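Local coordinates for uncharacterized protein MJ0754 (Methanocaldococcus jannaschii, PDB 3Q4N) that is of unknown function but folds as a ferritin-like four-helix bundle that binds metal and probably houses a dinuclear metal centre, at residues V108-E113 against N145-F150; S101-L106 against Y157-T162. All blocks are in the same frame, centred on the assembly; numbering follows the deposited sequence.

Overall arrangement
Contact 1 and contact 2 share helix 102-125. Contact 2 uses its first turn and contact 1 the stretch just beyond, and along the chain contact 1 is nested inside the loop that contact 2 closes. Their centres lie about 10 Å apart on the same side of the chain's centre, contact 1 about 9 Å from that centre and contact 2 about 18 Å. Contact 1 is buried and contains Glu113 and His146, polar side chains that may belong to the metal-binding interior; contact 2 lies nearer the surface. The two meet directly: Phe150 CD2 packs 3.9 Å from Leu106 CD2, and Ala110 CB sits 4.1 Å from Tyr161 CD1.

Contact 1: V108-E113 against N145-F150; sequences VGATIE and NHMRAF
Phe150 lays one face of its ring over the backbone at Gly109, whose CA stands 3.7 Å from the ring centroid and 21° off the normal, a CH-pi contact displaced toward the rim. Having no side chain, Gly109 lets the ring come down on the main chain itself, and Phe150 CD1 reaches Ala110 N at 3.4 Å. Phe150 CG is anti to its own carbonyl carbon (chi1 -75°), on the side of the backbone N. At the ring edge, in its plane, Glu113 CG lies 4.0 Å from Phe150 CE1. Met147, bent at chi2 and chi3, brings CE within 3.6 Å of Ala110 CB. Glu113 OE2 approaches His146 ND1 to 2.8 Å, with the carboxylate and imidazole planes 47° apart. Farther out, the carboxylate is positioned by Ser143, hydrogen-bonded to OE1, and by Tyr35, whose hydroxyl bonds to OE2; Glu54 also lies close. Buried carboxylates and imidazoles gathered inside a four-helix bundle are consistent with the dinuclear centre of ferritin-like proteins. An alanine in place of Phe150 would probably open a gap above Gly109 and leave the Tyr35 ring without its aromatic neighbour. The two segments run nearly antiparallel, their axes 8.9 Å apart, as neighbouring helices of the bundle. Helix 45-68 packs on His146 and Phe150 through Ile50 and Ile46, while helices 15-42 and 85-98 cover Val108 and Ile112.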
ATOM      1  N   VAL B 108       8.622  13.919  -2.428  1.00 60.04           N
ATOM      2  CA  VAL B 108       8.539  13.119  -1.209  1.00 59.15           C
ATOM      3  C   VAL B 108       7.269  13.461  -0.436  1.00 58.81           C
ATOM      4  O   VAL B 108       6.535  12.574   0.001  1.00 58.34           O
ATOM      5  CB  VAL B 108       9.729  13.367  -0.292  1.00 58.79           C
ATOM      6  CG1 VAL B 108       9.478  12.712   1.025  1.00 59.00           C
ATOM      7  CG2 VAL B 108      10.995  12.823  -0.900  1.00 58.83           C
ATOM      8  N   GLY B 109       7.024  14.758  -0.272  1.00 58.41           N
ATOM      9  CA  GLY B 109       5.826  15.234   0.399  1.00 58.32           C
ATOM     10  C   GLY B 109       4.615  14.557  -0.197  1.00 58.43           C
ATOM     11  O   GLY B 109       3.968  13.739   0.458  1.00 58.78           O
ATOM     12  N   ALA B 110       4.339  14.883  -1.458  1.00 58.25           N
ATOM     13  CA  ALA B 110       3.249  14.285  -2.208  1.00 57.89           C
ATOM     14  C   ALA B 110       3.121  12.820  -1.891  1.00 57.93           C
ATOM     15  O   ALA B 110       2.011  12.328  -1.670  1.00 58.02           O
ATOM     16  CB  ALA B 110       3.466  14.460  -3.673  1.00 57.56           C
ATOM     17  N   THR B 111       4.269  12.150  -1.830  1.00 57.93           N
ATOM     18  CA  THR B 111       4.329  10.695  -1.728  1.00 58.44           C
ATOM     19  C   THR B 111       3.881  10.171  -0.372  1.00 58.81           C
ATOM     20  O   THR B 111       3.320   9.084  -0.277  1.00 59.28           O
ATOM     21  CB  THR B 111       5.751  10.194  -1.983  1.00 58.47           C
ATOM     22  OG1 THR B 111       6.231  10.696  -3.250  1.00 59.07           O
ATOM     23  CG2 THR B 111       5.788   8.675  -1.961  1.00 58.10           C
ATOM     24  N   ILE B 112       4.147  10.933   0.681  1.00 59.09           N
ATOM     25  CA  ILE B 112       3.757  10.538   2.023  1.00 59.37           C
ATOM     26  C   ILE B 112       2.225  10.609   2.121  1.00 60.03           C
ATOM     27  O   ILE B 112       1.554   9.751   2.724  1.00 59.88           O
ATOM     28  CB  ILE B 112       4.440  11.452   3.050  1.00 59.16           C
ATOM     29  CG1 ILE B 112       5.921  11.113   3.122  1.00 58.42           C
ATOM     30  CG2 ILE B 112       3.815  11.317   4.437  1.00 59.92           C
ATOM     31  CD1 ILE B 112       6.817  12.328   3.438  1.00 57.69           C
ATOM     32  N   GLU B 113       1.693  11.639   1.488  1.00 60.46           N
ATOM     33  CA  GLU B 113       0.282  11.890   1.468  1.00 61.41           C
ATOM     34  C   GLU B 113      -0.466  10.878   0.582  1.00 61.60           C
ATOM     35  O   GLU B 113      -1.618  10.516   0.843  1.00 61.38           O
ATOM     36  CB  GLU B 113       0.077  13.335   1.014  1.00 61.71           C
ATOM     37  CG  GLU B 113       0.729  14.355   1.957  1.00 63.06           C
ATOM     38  CD  GLU B 113       0.050  14.416   3.329  1.00 65.64           C
ATOM     39  OE1 GLU B 113      -0.871  13.618   3.595  1.00 68.55           O
ATOM     40  OE2 GLU B 113       0.435  15.253   4.164  1.00 65.35           O
ATOM     41  N   ASN B 145      -5.860  17.808   1.427  1.00 71.02           N
ATOM     42  CA  ASN B 145      -5.367  19.171   1.357  1.00 70.65           C
ATOM     43  C   ASN B 145      -3.872  19.285   1.209  1.00 70.09           C
ATOM     44  O   ASN B 145      -3.372  20.190   0.529  1.00 70.35           O
ATOM     45  CB  ASN B 145      -5.790  19.939   2.592  1.00 71.22           C
ATOM     46  CG  ASN B 145      -6.971  20.820   2.324  1.00 73.10           C
ATOM     47  OD1 ASN B 145      -8.039  20.329   1.954  1.00 76.33           O
ATOM     48  ND2 ASN B 145      -6.793  22.136   2.475  1.00 73.76           N
ATOM     49  N   HIS B 146      -3.154  18.381   1.855  1.00 69.10           N
ATOM     50  CA  HIS B 146      -1.702  18.364   1.727  1.00 68.55           C
ATOM     51  C   HIS B 146      -1.266  18.000   0.300  1.00 68.38           C
ATOM     52  O   HIS B 146      -0.393  18.654  -0.284  1.00 68.21           O
ATOM     53  CB  HIS B 146      -1.078  17.430   2.766  1.00 68.22           C
ATOM     54  CG  HIS B 146      -1.419  17.787   4.183  1.00 67.23           C
ATOM     55  ND1 HIS B 146      -1.588  16.841   5.171  1.00 67.94           N
ATOM     56  CD2 HIS B 146      -1.646  18.984   4.770  1.00 64.92           C
ATOM     57  CE1 HIS B 146      -1.901  17.444   6.305  1.00 66.08           C
ATOM     58  NE2 HIS B 146      -1.938  18.743   6.088  1.00 63.52           N
ATOM     59  N   MET B 147      -1.883  16.957  -0.248  1.00 67.77           N
ATOM     60  CA  MET B 147      -1.724  16.609  -1.639  1.00 67.55           C
ATOM     61  C   MET B 147      -1.812  17.859  -2.534  1.00 67.79           C
ATOM     62  O   MET B 147      -0.872  18.191  -3.268  1.00 68.02           O
ATOM     63  CB  MET B 147      -2.827  15.634  -2.015  1.00 67.47           C
ATOM     64  CG  MET B 147      -2.694  15.018  -3.375  1.00 66.32           C
ATOM     65  SD  MET B 147      -1.738  13.498  -3.291  1.00 64.41           S
ATOM     66  CE  MET B 147      -0.087  14.148  -3.510  1.00 62.97           C
ATOM     67  N   ARG B 148      -2.937  18.559  -2.460  1.00 67.71           N
ATOM     68  CA  ARG B 148      -3.140  19.733  -3.290  1.00 67.76           C
ATOM     69  C   ARG B 148      -2.076  20.768  -3.009  1.00 68.31           C
ATOM     70  O   ARG B 148      -1.540  21.380  -3.938  1.00 69.04           O
ATOM     71  CB  ARG B 148      -4.513  20.339  -3.064  1.00 67.23           C
ATOM     72  CG  ARG B 148      -5.619  19.390  -3.376  1.00 66.42           C
ATOM     73  CD  ARG B 148      -6.956  20.083  -3.348  1.00 65.25           C
ATOM     74  NE  ARG B 148      -7.990  19.097  -3.084  1.00 63.65           N
ATOM     75  CZ  ARG B 148      -8.489  18.844  -1.883  1.00 62.46           C
ATOM     76  NH1 ARG B 148      -8.070  19.534  -0.823  1.00 62.53           N
ATOM     77  NH2 ARG B 148      -9.421  17.910  -1.750  1.00 60.64           N
ATOM     78  N   ALA B 149      -1.762  20.960  -1.735  1.00 68.25           N
ATOM     79  CA  ALA B 149      -0.735  21.911  -1.372  1.00 68.47           C
ATOM     80  C   ALA B 149       0.583  21.569  -2.084  1.00 68.86           C
ATOM     81  O   ALA B 149       1.232  22.452  -2.671  1.00 68.86           O
ATOM     82  CB  ALA B 149      -0.550  21.930   0.119  1.00 68.43           C
ATOM     83  N   PHE B 150       0.964  20.288  -2.049  1.00 69.04           N
ATOM     84  CA  PHE B 150       2.219  19.866  -2.656  1.00 69.44           C
ATOM     85  C   PHE B 150       2.124  19.918  -4.150  1.00 69.60           C
ATOM     86  O   PHE B 150       3.071  20.378  -4.798  1.00 69.94           O
ATOM     87  CB  PHE B 150       2.652  18.456  -2.237  1.00 69.78           C
ATOM     88  CG  PHE B 150       3.210  18.376  -0.851  1.00 70.43           C
ATOM     89  CD1 PHE B 150       2.728  17.428   0.048  1.00 72.72           C
ATOM     90  CD2 PHE B 150       4.209  19.243  -0.436  1.00 69.96           C
ATOM     91  CE1 PHE B 150       3.239  17.352   1.353  1.00 73.73           C
ATOM     92  CE2 PHE B 150       4.722  19.186   0.859  1.00 70.63           C
ATOM     93  CZ  PHE B 150       4.243  18.240   1.757  1.00 71.79           C
TER

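Contact 2: S101-L106 against Y157-T162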
ATOM      1  N   SER B 101      16.890  17.437  -4.000  1.00 73.27           N
ATOM      2  CA  SER B 101      16.472  18.703  -4.597  1.00 72.46           C
ATOM      3  C   SER B 101      15.204  19.238  -3.964  1.00 72.01           C
ATOM      4  O   SER B 101      14.413  18.481  -3.426  1.00 71.82           O
ATOM      5  CB  SER B 101      16.281  18.558  -6.116  1.00 72.48           C
ATOM      6  OG  SER B 101      15.026  17.987  -6.449  1.00 71.75           O
ATOM      7  N   GLU B 102      15.011  20.549  -4.052  1.00 71.73           N
ATOM      8  CA  GLU B 102      13.695  21.150  -3.852  1.00 71.55           C
ATOM      9  C   GLU B 102      12.575  20.357  -4.533  1.00 71.44           C
ATOM     10  O   GLU B 102      11.627  19.934  -3.874  1.00 71.66           O
ATOM     11  CB  GLU B 102      13.684  22.582  -4.353  1.00 71.29           C
ATOM     12  CG  GLU B 102      14.199  23.545  -3.325  1.00 72.47           C
ATOM     13  CD  GLU B 102      14.472  24.913  -3.893  1.00 73.68           C
ATOM     14  OE1 GLU B 102      14.352  25.902  -3.138  1.00 73.67           O
ATOM     15  OE2 GLU B 102      14.820  24.998  -5.091  1.00 75.27           O
ATOM     16  N   VAL B 103      12.678  20.140  -5.839  1.00 71.09           N
ATOM     17  CA  VAL B 103      11.660  19.352  -6.520  1.00 70.83           C
ATOM     18  C   VAL B 103      11.474  17.981  -5.820  1.00 70.90           C
ATOM     19  O   VAL B 103      10.342  17.479  -5.710  1.00 70.52           O
ATOM     20  CB  VAL B 103      11.960  19.201  -8.036  1.00 70.94           C
ATOM     21  CG1 VAL B 103      10.762  18.565  -8.768  1.00 70.50           C
ATOM     22  CG2 VAL B 103      12.337  20.563  -8.667  1.00 70.92           C
ATOM     23  N   ASP B 104      12.575  17.405  -5.316  1.00 70.41           N
ATOM     24  CA  ASP B 104      12.520  16.115  -4.622  1.00 70.43           C
ATOM     25  C   ASP B 104      11.775  16.180  -3.305  1.00 69.76           C
ATOM     26  O   ASP B 104      10.765  15.482  -3.123  1.00 69.59           O
ATOM     27  CB  ASP B 104      13.911  15.544  -4.400  1.00 71.07           C
ATOM     28  CG  ASP B 104      14.464  14.853  -5.653  1.00 73.73           C
ATOM     29  OD1 ASP B 104      13.655  14.449  -6.527  1.00 74.96           O
ATOM     30  OD2 ASP B 104      15.710  14.713  -5.763  1.00 76.08           O
ATOM     31  N   ALA B 105      12.281  17.010  -2.393  1.00 68.85           N
ATOM     32  CA  ALA B 105      11.554  17.401  -1.176  1.00 67.63           C
ATOM     33  C   ALA B 105      10.067  17.424  -1.444  1.00 66.76           C
ATOM     34  O   ALA B 105       9.299  16.736  -0.783  1.00 67.04           O
ATOM     35  CB  ALA B 105      12.003  18.762  -0.705  1.00 67.60           C
ATOM     36  N   LEU B 106       9.677  18.203  -2.445  1.00 65.91           N
ATOM     37  CA  LEU B 106       8.280  18.327  -2.863  1.00 64.79           C
ATOM     38  C   LEU B 106       7.623  17.000  -3.270  1.00 64.12           C
ATOM     39  O   LEU B 106       6.509  16.714  -2.847  1.00 63.60           O
ATOM     40  CB  LEU B 106       8.182  19.337  -3.997  1.00 64.75           C
ATOM     41  CG  LEU B 106       8.094  20.780  -3.540  1.00 65.20           C
ATOM     42  CD1 LEU B 106       8.035  21.682  -4.744  1.00 66.98           C
ATOM     43  CD2 LEU B 106       6.862  20.963  -2.684  1.00 65.54           C
ATOM     44  N   TYR B 157       7.107  24.586  -9.756  1.00 65.67           N
ATOM     45  CA  TYR B 157       8.455  24.194 -10.173  1.00 66.25           C
ATOM     46  C   TYR B 157       8.403  23.408 -11.500  1.00 66.71           C
ATOM     47  O   TYR B 157       9.293  22.586 -11.809  1.00 66.07           O
ATOM     48  CB  TYR B 157       9.143  23.352  -9.089  1.00 66.42           C
ATOM     49  CG  TYR B 157       9.686  24.084  -7.868  1.00 66.33           C
ATOM     50  CD1 TYR B 157      11.011  23.880  -7.460  1.00 66.79           C
ATOM     51  CD2 TYR B 157       8.879  24.943  -7.098  1.00 65.41           C
ATOM     52  CE1 TYR B 157      11.536  24.523  -6.331  1.00 66.11           C
ATOM     53  CE2 TYR B 157       9.390  25.583  -5.958  1.00 65.76           C
ATOM     54  CZ  TYR B 157      10.729  25.369  -5.583  1.00 66.49           C
ATOM     55  OH  TYR B 157      11.278  25.994  -4.472  1.00 65.90           O
ATOM     56  N   GLY B 158       7.349  23.662 -12.278  1.00 67.47           N
ATOM     57  CA  GLY B 158       7.148  23.005 -13.578  1.00 68.40           C
ATOM     58  C   GLY B 158       7.267  21.485 -13.533  1.00 69.10           C
ATOM     59  O   GLY B 158       7.891  20.878 -14.424  1.00 69.04           O
ATOM     60  N   SER B 159       6.677  20.881 -12.493  1.00 69.05           N
ATOM     61  CA  SER B 159       6.610  19.434 -12.348  1.00 69.15           C
ATOM     62  C   SER B 159       5.193  18.996 -11.990  1.00 69.24           C
ATOM     63  O   SER B 159       4.317  19.824 -11.760  1.00 69.51           O
ATOM     64  CB  SER B 159       7.613  18.969 -11.292  1.00 69.35           C
ATOM     65  OG  SER B 159       7.867  17.579 -11.400  1.00 69.65           O
ATOM     66  N   ASN B 160       4.966  17.689 -11.966  1.00 69.70           N
ATOM     67  CA  ASN B 160       3.657  17.111 -11.611  1.00 70.17           C
ATOM     68  C   ASN B 160       3.837  15.903 -10.686  1.00 69.86           C
ATOM     69  O   ASN B 160       4.898  15.750 -10.084  1.00 69.82           O
ATOM     70  CB  ASN B 160       2.859  16.719 -12.872  1.00 70.47           C
ATOM     71  CG  ASN B 160       3.664  15.813 -13.845  1.00 71.73           C
ATOM     72  OD1 ASN B 160       3.391  15.795 -15.058  1.00 72.20           O
ATOM     73  ND2 ASN B 160       4.658  15.072 -13.317  1.00 71.55           N
ATOM     74  N   TYR B 161       2.817  15.049 -10.587  1.00 69.57           N
ATOM     75  CA  TYR B 161       2.917  13.814  -9.809  1.00 69.20           C
ATOM     76  C   TYR B 161       1.956  12.737 -10.297  1.00 69.61           C
ATOM     77  O   TYR B 161       0.824  13.051 -10.698  1.00 69.92           O
ATOM     78  CB  TYR B 161       2.618  14.101  -8.347  1.00 68.53           C
ATOM     79  CG  TYR B 161       2.805  12.904  -7.448  1.00 68.08           C
ATOM     80  CD1 TYR B 161       4.080  12.434  -7.134  1.00 67.32           C
ATOM     81  CD2 TYR B 161       1.710  12.242  -6.912  1.00 66.71           C
ATOM     82  CE1 TYR B 161       4.250  11.346  -6.309  1.00 66.70           C
ATOM     83  CE2 TYR B 161       1.869  11.158  -6.091  1.00 66.37           C
ATOM     84  CZ  TYR B 161       3.139  10.712  -5.792  1.00 66.78           C
ATOM     85  OH  TYR B 161       3.285   9.622  -4.965  1.00 67.50           O
ATOM     86  N   THR B 162       2.377  11.472 -10.247  1.00 69.59           N
ATOM     87  CA  THR B 162       1.401  10.403 -10.462  1.00 69.85           C
ATOM     88  C   THR B 162       1.250   9.545  -9.234  1.00 69.89           C
ATOM     89  O   THR B 162       2.241   9.087  -8.675  1.00 70.57           O
ATOM     90  CB  THR B 162       1.688   9.512 -11.687  1.00 69.87           C
ATOM     91  OG1 THR B 162       2.698  10.118 -12.493  1.00 69.90           O
ATOM     92  CG2 THR B 162       0.381   9.321 -12.539  1.00 70.28           C
TER
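The bond from Asp104 N to Ser101 OG, 2.8 Å long, caps the helical turn from which Glu102, Val103 and Leu106 reach Tyr157 and Ser159. Ser101 is thus the N-cap of helix 102-125, whereas the other segment follows a helix C-terminus. Helix 130-155 terminates in a Schellman motif with Gly158, at positive phi, as the C-prime residue: Ser159 N bonds back to Leu154 O and Gly158 N to Asn155 O. The contact therefore joins the start of one bundle helix to the close of the next and to the extended loop that follows.

Tyr157 meets three of the residues of helix 102-125: Glu102, Val103 and Leu106. Leu106 CD1 sits over one face of the phenol ring, offset toward the rim, in a CH-pi contact 4.2 Å from the centroid and 15° off the normal. Glu102 comes instead to the ring edge, crossing the tyrosine at about a right angle, with its carboxylate plane turned 87° from the ring and CD in the ring plane. Its CB touches Tyr157 CE1 at 3.5 Å, and its OE1 lies 3.4 Å from the phenolic OH. Leu106 also packs on Phe150, Met153 and Leu154 of helix 130-155, while Trp42 of helix 15-42 touches Glu102. Ser159 OG is hydrogen-bonded to Lys107 NZ, so that helix 102-125 holds the loop by a polar tie as well. Val103 completes the contact by splitting its two methyls: with CG1 anti to the backbone N (chi1 -171°), CG1 meets Ser159 OG at 4.0 Å, and CG2 meets Tyr157 CD1 at 3.8 Å.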